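Local coordinates for protein ribokinase (Giardia lamblia, PDB 6WHJ) that probably phosphorylates D-ribose at O-5 with ATP and magnesium, giving D-ribose 5-phosphate for nucleotide synthesis or the pentose phosphate pathway, at residues V223-V236 with G244-R256. Numbering follows the deposited sequence.
Sequences VEKMSSLSPSLKFV and GSRIVQTKSYESR
V236 and V248 form an antiparallel hydrogen-bonded pair, V236 N to V248 O and V248 N to V236 O both 2.9 Å, and F235 faces Q249 as the adjoining non-hydrogen-bonded pair. Beyond the strand end T250 N still donates to K234 O (3.1 Å). T250 OG1 donates a hydrogen bond to L233 O (2.9 Å), the hydroxyl lying 27° off that carbonyl's plane; with chi1 at 60° OG1 sits between the backbone N and carbonyl carbon, leaving CG2 to pack on L233 CG and S227 CB. One backbone and one side-chain bond of T250 thus continue the pairing past the regular ladder. On the V236 and V248 face, helix residue V223 divides its methyls: CG2 meets V248 CG1 at 3.7 Å, while CG1, anti to the backbone N, touches the edge of the Y253 ring at CE1. The Y253 hydroxyl end reaches E224 CG and also binds a water, whereas the E224 carboxylate turns to K220. On the other face, the extended Q249 side chain runs alongside F235, its amide 27° from the ring plane and its CG 3.7 Å from F235 CE2; I247 CG2 comes in at CD2. A water joins Q249 NE2 to K234 O. In the large mixed sheet of this PfkB-family kinase, strand 235-239 also pairs with strand 193-194, and strand 245-249 with the outermost strand 255-258; helix 216-228 covers the valine face, and I301 and I304 of helix 301-318 pack against F235 opposite.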
loop_
_atom_site.group_PDB
_atom_site.type_symbol
_atom_site.label_atom_id
_atom_site.label_comp_id
_atom_site.label_asym_id
_atom_site.label_seq_id
_atom_site.Cartn_x
_atom_site.Cartn_y
_atom_site.Cartn_z
ATOM N N VAL B 223 13.574 -33.144 2.954
ATOM C CA VAL B 223 12.465 -34.097 2.961
ATOM C C VAL B 223 12.499 -34.924 4.237
ATOM O O VAL B 223 11.456 -35.240 4.823
ATOM C CB VAL B 223 12.513 -34.996 1.709
ATOM C CG1 VAL B 223 11.450 -36.074 1.784
ATOM C CG2 VAL B 223 12.353 -34.163 0.438
ATOM N N GLU B 224 13.706 -35.265 4.694
ATOM C CA GLU B 224 13.885 -36.034 5.923
ATOM C C GLU B 224 13.281 -35.311 7.116
ATOM O O GLU B 224 12.510 -35.888 7.890
ATOM C CB GLU B 224 15.378 -36.222 6.156
ATOM C CG GLU B 224 15.889 -37.586 6.432
ATOM C CD GLU B 224 17.403 -37.566 6.426
ATOM O OE1 GLU B 224 17.976 -36.531 6.829
ATOM O OE2 GLU B 224 18.026 -38.562 6.009
ATOM N N LYS B 225 13.634 -34.035 7.275
ATOM C CA LYS B 225 13.152 -33.245 8.400
ATOM C C LYS B 225 11.643 -33.056 8.331
ATOM O O LYS B 225 10.951 -33.162 9.349
ATOM C CB LYS B 225 13.867 -31.892 8.419
ATOM C CG LYS B 225 13.358 -30.918 9.450
ATOM C CD LYS B 225 13.764 -31.309 10.856
ATOM C CE LYS B 225 13.096 -30.401 11.874
ATOM N NZ LYS B 225 13.452 -30.792 13.264
ATOM N N MET B 226 11.117 -32.813 7.128
ATOM C CA MET B 226 9.685 -32.585 6.976
ATOM C C MET B 226 8.882 -33.815 7.370
ATOM O O MET B 226 7.791 -33.705 7.940
ATOM C CB MET B 226 9.376 -32.211 5.529
ATOM C CG MET B 226 8.808 -30.839 5.377
ATOM S SD MET B 226 10.117 -29.637 5.192
ATOM C CE MET B 226 10.483 -29.885 3.449
ATOM N N SER B 227 9.386 -34.988 7.020
ATOM C CA SER B 227 8.714 -36.250 7.262
ATOM C C SER B 227 8.908 -36.785 8.674
ATOM O O SER B 227 8.112 -37.618 9.112
ATOM C CB SER B 227 9.205 -37.266 6.227
ATOM O OG SER B 227 9.137 -38.597 6.708
ATOM N N SER B 228 9.904 -36.290 9.414
ATOM C CA SER B 228 10.320 -36.962 10.644
ATOM C C SER B 228 9.220 -37.032 11.698
ATOM O O SER B 228 9.160 -38.006 12.459
ATOM C CB SER B 228 11.543 -36.254 11.227
ATOM O OG SER B 228 11.263 -34.890 11.498
ATOM N N LEU B 229 8.358 -36.023 11.780
ATOM C CA LEU B 229 7.297 -35.998 12.783
ATOM C C LEU B 229 5.902 -36.216 12.201
ATOM O O LEU B 229 4.912 -35.991 12.905
ATOM C CB LEU B 229 7.344 -34.711 13.608
ATOM C CG LEU B 229 8.377 -34.788 14.737
ATOM C CD1 LEU B 229 8.264 -33.585 15.660
ATOM C CD2 LEU B 229 8.236 -36.090 15.513
ATOM N N SER B 230 5.787 -36.609 10.934
ATOM C CA SER B 230 4.482 -36.677 10.290
ATOM C C SER B 230 4.165 -38.114 9.918
ATOM O O SER B 230 4.921 -38.735 9.149
ATOM C CB SER B 230 4.415 -35.810 9.036
ATOM O OG SER B 230 3.256 -36.158 8.290
ATOM N N PRO B 231 3.081 -38.688 10.450
ATOM C CA PRO B 231 2.654 -40.019 9.990
ATOM C C PRO B 231 1.984 -40.003 8.629
ATOM O O PRO B 231 1.813 -41.078 8.040
ATOM C CB PRO B 231 1.670 -40.471 11.080
ATOM C CG PRO B 231 1.136 -39.183 11.646
ATOM C CD PRO B 231 2.260 -38.187 11.569
ATOM N N SER B 232 1.557 -38.839 8.129
ATOM C CA SER B 232 0.801 -38.782 6.884
ATOM C C SER B 232 1.599 -38.340 5.663
ATOM O O SER B 232 1.188 -38.664 4.544
ATOM C CB SER B 232 -0.408 -37.851 7.034
ATOM O OG SER B 232 -0.006 -36.545 7.398
ATOM N N LEU B 233 2.698 -37.599 5.828
ATOM C CA LEU B 233 3.356 -36.980 4.674
ATOM C C LEU B 233 3.873 -38.031 3.703
ATOM O O LEU B 233 4.663 -38.904 4.075
ATOM C CB LEU B 233 4.496 -36.061 5.115
ATOM C CG LEU B 233 5.229 -35.299 3.994
ATOM C CD1 LEU B 233 4.327 -34.382 3.197
ATOM C CD2 LEU B 233 6.401 -34.511 4.558
ATOM N N LYS B 234 3.452 -37.918 2.445
ATOM C CA LYS B 234 3.792 -38.889 1.417
ATOM C C LYS B 234 4.657 -38.317 0.306
ATOM O O LYS B 234 5.461 -39.052 -0.275
ATOM C CB LYS B 234 2.515 -39.471 0.798
ATOM C CG LYS B 234 1.696 -40.297 1.770
ATOM C CD LYS B 234 0.243 -40.391 1.323
ATOM C CE LYS B 234 -0.611 -41.002 2.425
ATOM N NZ LYS B 234 -0.955 -39.983 3.458
ATOM N N PHE B 235 4.493 -37.035 -0.017
ATOM C CA PHE B 235 5.242 -36.399 -1.088
ATOM C C PHE B 235 5.520 -34.955 -0.719
ATOM O O PHE B 235 4.666 -34.277 -0.145
ATOM C CB PHE B 235 4.483 -36.445 -2.417
ATOM C CG PHE B 235 4.249 -37.830 -2.926
ATOM C CD1 PHE B 235 3.028 -38.456 -2.731
ATOM C CD2 PHE B 235 5.255 -38.514 -3.592
ATOM C CE1 PHE B 235 2.812 -39.725 -3.193
ATOM C CE2 PHE B 235 5.045 -39.789 -4.053
ATOM C CZ PHE B 235 3.820 -40.400 -3.854
ATOM N N VAL B 236 6.710 -34.489 -1.075
ATOM C CA VAL B 236 7.047 -33.074 -1.054
ATOM C C VAL B 236 7.214 -32.658 -2.503
ATOM O O VAL B 236 8.048 -33.222 -3.222
ATOM C CB VAL B 236 8.328 -32.797 -0.255
ATOM C CG1 VAL B 236 8.649 -31.309 -0.276
ATOM C CG2 VAL B 236 8.189 -33.308 1.166
ATOM N N GLY B 244 11.497 -25.363 -12.693
ATOM C CA GLY B 244 10.413 -26.333 -12.723
ATOM C C GLY B 244 10.018 -26.808 -11.338
ATOM O O GLY B 244 9.971 -26.004 -10.403
ATOM N N SER B 245 9.788 -28.106 -11.161
ATOM C CA SER B 245 9.419 -28.615 -9.848
ATOM C C SER B 245 10.089 -29.963 -9.619
ATOM O O SER B 245 10.727 -30.534 -10.508
ATOM C CB SER B 245 7.896 -28.727 -9.676
ATOM O OG SER B 245 7.272 -29.179 -10.862
ATOM N N ARG B 246 9.961 -30.456 -8.393
ATOM C CA ARG B 246 10.645 -31.674 -7.977
ATOM C C ARG B 246 9.758 -32.388 -6.975
ATOM O O ARG B 246 9.435 -31.822 -5.925
ATOM C CB ARG B 246 12.002 -31.351 -7.359
ATOM C CG ARG B 246 13.163 -31.685 -8.249
ATOM C CD ARG B 246 13.425 -33.163 -8.212
ATOM N NE ARG B 246 13.899 -33.590 -6.901
ATOM C CZ ARG B 246 15.172 -33.846 -6.610
ATOM N NH1 ARG B 246 16.106 -33.713 -7.542
ATOM N NH2 ARG B 246 15.512 -34.245 -5.388
ATOM N N ILE B 247 9.359 -33.612 -7.302
ATOM C CA ILE B 247 8.541 -34.435 -6.419
ATOM C C ILE B 247 9.454 -35.458 -5.762
ATOM O O ILE B 247 10.133 -36.227 -6.452
ATOM C CB ILE B 247 7.407 -35.124 -7.190
ATOM C CG1 ILE B 247 6.523 -34.079 -7.860
ATOM C CG2 ILE B 247 6.581 -35.992 -6.255
ATOM C CD1 ILE B 247 5.635 -34.643 -8.924
ATOM N N VAL B 248 9.465 -35.481 -4.436
ATOM C CA VAL B 248 10.239 -36.450 -3.675
ATOM C C VAL B 248 9.283 -37.225 -2.792
ATOM O O VAL B 248 8.481 -36.626 -2.067
ATOM C CB VAL B 248 11.341 -35.785 -2.832
ATOM C CG1 VAL B 248 12.181 -36.840 -2.130
ATOM C CG2 VAL B 248 12.220 -34.904 -3.706
ATOM N N GLN B 249 9.367 -38.553 -2.856
ATOM C CA GLN B 249 8.594 -39.415 -1.973
ATOM C C GLN B 249 9.278 -39.503 -0.617
ATOM O O GLN B 249 10.504 -39.589 -0.540
ATOM C CB GLN B 249 8.482 -40.819 -2.561
ATOM C CG GLN B 249 7.423 -41.671 -1.891
ATOM C CD GLN B 249 7.070 -42.890 -2.705
ATOM O OE1 GLN B 249 7.693 -43.170 -3.727
ATOM N NE2 GLN B 249 6.027 -43.594 -2.288
ATOM N N THR B 250 8.490 -39.493 0.455
ATOM C CA THR B 250 9.070 -39.717 1.775
ATOM C C THR B 250 9.515 -41.176 1.933
ATOM O O THR B 250 9.075 -42.072 1.210
ATOM C CB THR B 250 8.073 -39.347 2.876
ATOM O OG1 THR B 250 6.892 -40.146 2.756
ATOM C CG2 THR B 250 7.687 -37.866 2.787
ATOM N N LYS B 251 10.454 -41.388 2.862
ATOM C CA LYS B 251 10.975 -42.706 3.251
ATOM C C LYS B 251 11.876 -43.333 2.191
ATOM O O LYS B 251 12.979 -43.781 2.516
ATOM C CB LYS B 251 9.852 -43.704 3.581
ATOM C CG LYS B 251 8.780 -43.211 4.561
ATOM C CD LYS B 251 9.363 -42.705 5.872
ATOM C CE LYS B 251 8.279 -42.037 6.717
ATOM N NZ LYS B 251 8.804 -40.878 7.499
ATOM N N SER B 252 11.445 -43.345 0.927
ATOM C CA SER B 252 12.231 -43.947 -0.149
ATOM C C SER B 252 13.038 -42.941 -0.949
ATOM O O SER B 252 14.064 -43.311 -1.531
ATOM C CB SER B 252 11.324 -44.694 -1.133
ATOM O OG SER B 252 10.508 -43.787 -1.867
ATOM N N TYR B 253 12.585 -41.689 -0.988
ATOM C CA TYR B 253 13.212 -40.590 -1.730
ATOM C C TYR B 253 13.232 -40.825 -3.240
ATOM O O TYR B 253 14.074 -40.262 -3.944
ATOM C CB TYR B 253 14.617 -40.289 -1.188
ATOM C CG TYR B 253 14.578 -40.040 0.306
ATOM C CD1 TYR B 253 14.040 -38.870 0.817
ATOM C CD2 TYR B 253 15.040 -40.997 1.201
ATOM C CE1 TYR B 253 13.976 -38.652 2.172
ATOM C CE2 TYR B 253 14.982 -40.783 2.569
ATOM C CZ TYR B 253 14.445 -39.608 3.049
ATOM O OH TYR B 253 14.379 -39.397 4.410
ATOM N N GLU B 254 12.268 -41.588 -3.765
ATOM C CA GLU B 254 12.069 -41.588 -5.208
ATOM C C GLU B 254 11.725 -40.182 -5.666
ATOM O O GLU B 254 11.020 -39.442 -4.977
ATOM C CB GLU B 254 10.975 -42.570 -5.646
ATOM C CG GLU B 254 11.452 -43.998 -5.769
ATOM C CD GLU B 254 12.365 -44.171 -6.983
ATOM O OE1 GLU B 254 13.395 -44.882 -6.860
ATOM O OE2 GLU B 254 12.061 -43.588 -8.051
ATOM N N SER B 255 12.285 -39.797 -6.806
ATOM C CA SER B 255 12.201 -38.428 -7.274
ATOM C C SER B 255 11.685 -38.405 -8.707
ATOM O O SER B 255 12.011 -39.293 -9.507
ATOM C CB SER B 255 13.584 -37.755 -7.137
ATOM O OG SER B 255 13.685 -36.559 -7.874
ATOM N N ARG B 256 10.858 -37.402 -9.020
ATOM C CA ARG B 256 10.430 -37.122 -10.386
ATOM C C ARG B 256 10.652 -35.640 -10.665
ATOM O O ARG B 256 10.198 -34.787 -9.899
ATOM C CB ARG B 256 8.955 -37.499 -10.598
ATOM C CG ARG B 256 8.650 -39.004 -10.482
ATOM C CD ARG B 256 9.418 -39.836 -11.496
ATOM N NE ARG B 256 8.995 -41.236 -11.518
ATOM C CZ ARG B 256 9.506 -42.202 -10.751
ATOM N NH1 ARG B 256 10.475 -41.948 -9.880
ATOM N NH2 ARG B 256 9.044 -43.439 -10.854
HETATM O O HOH W 1 11.858 -38.676 4.587
HETATM O O HOH W 2 4.229 -42.081 -0.401
#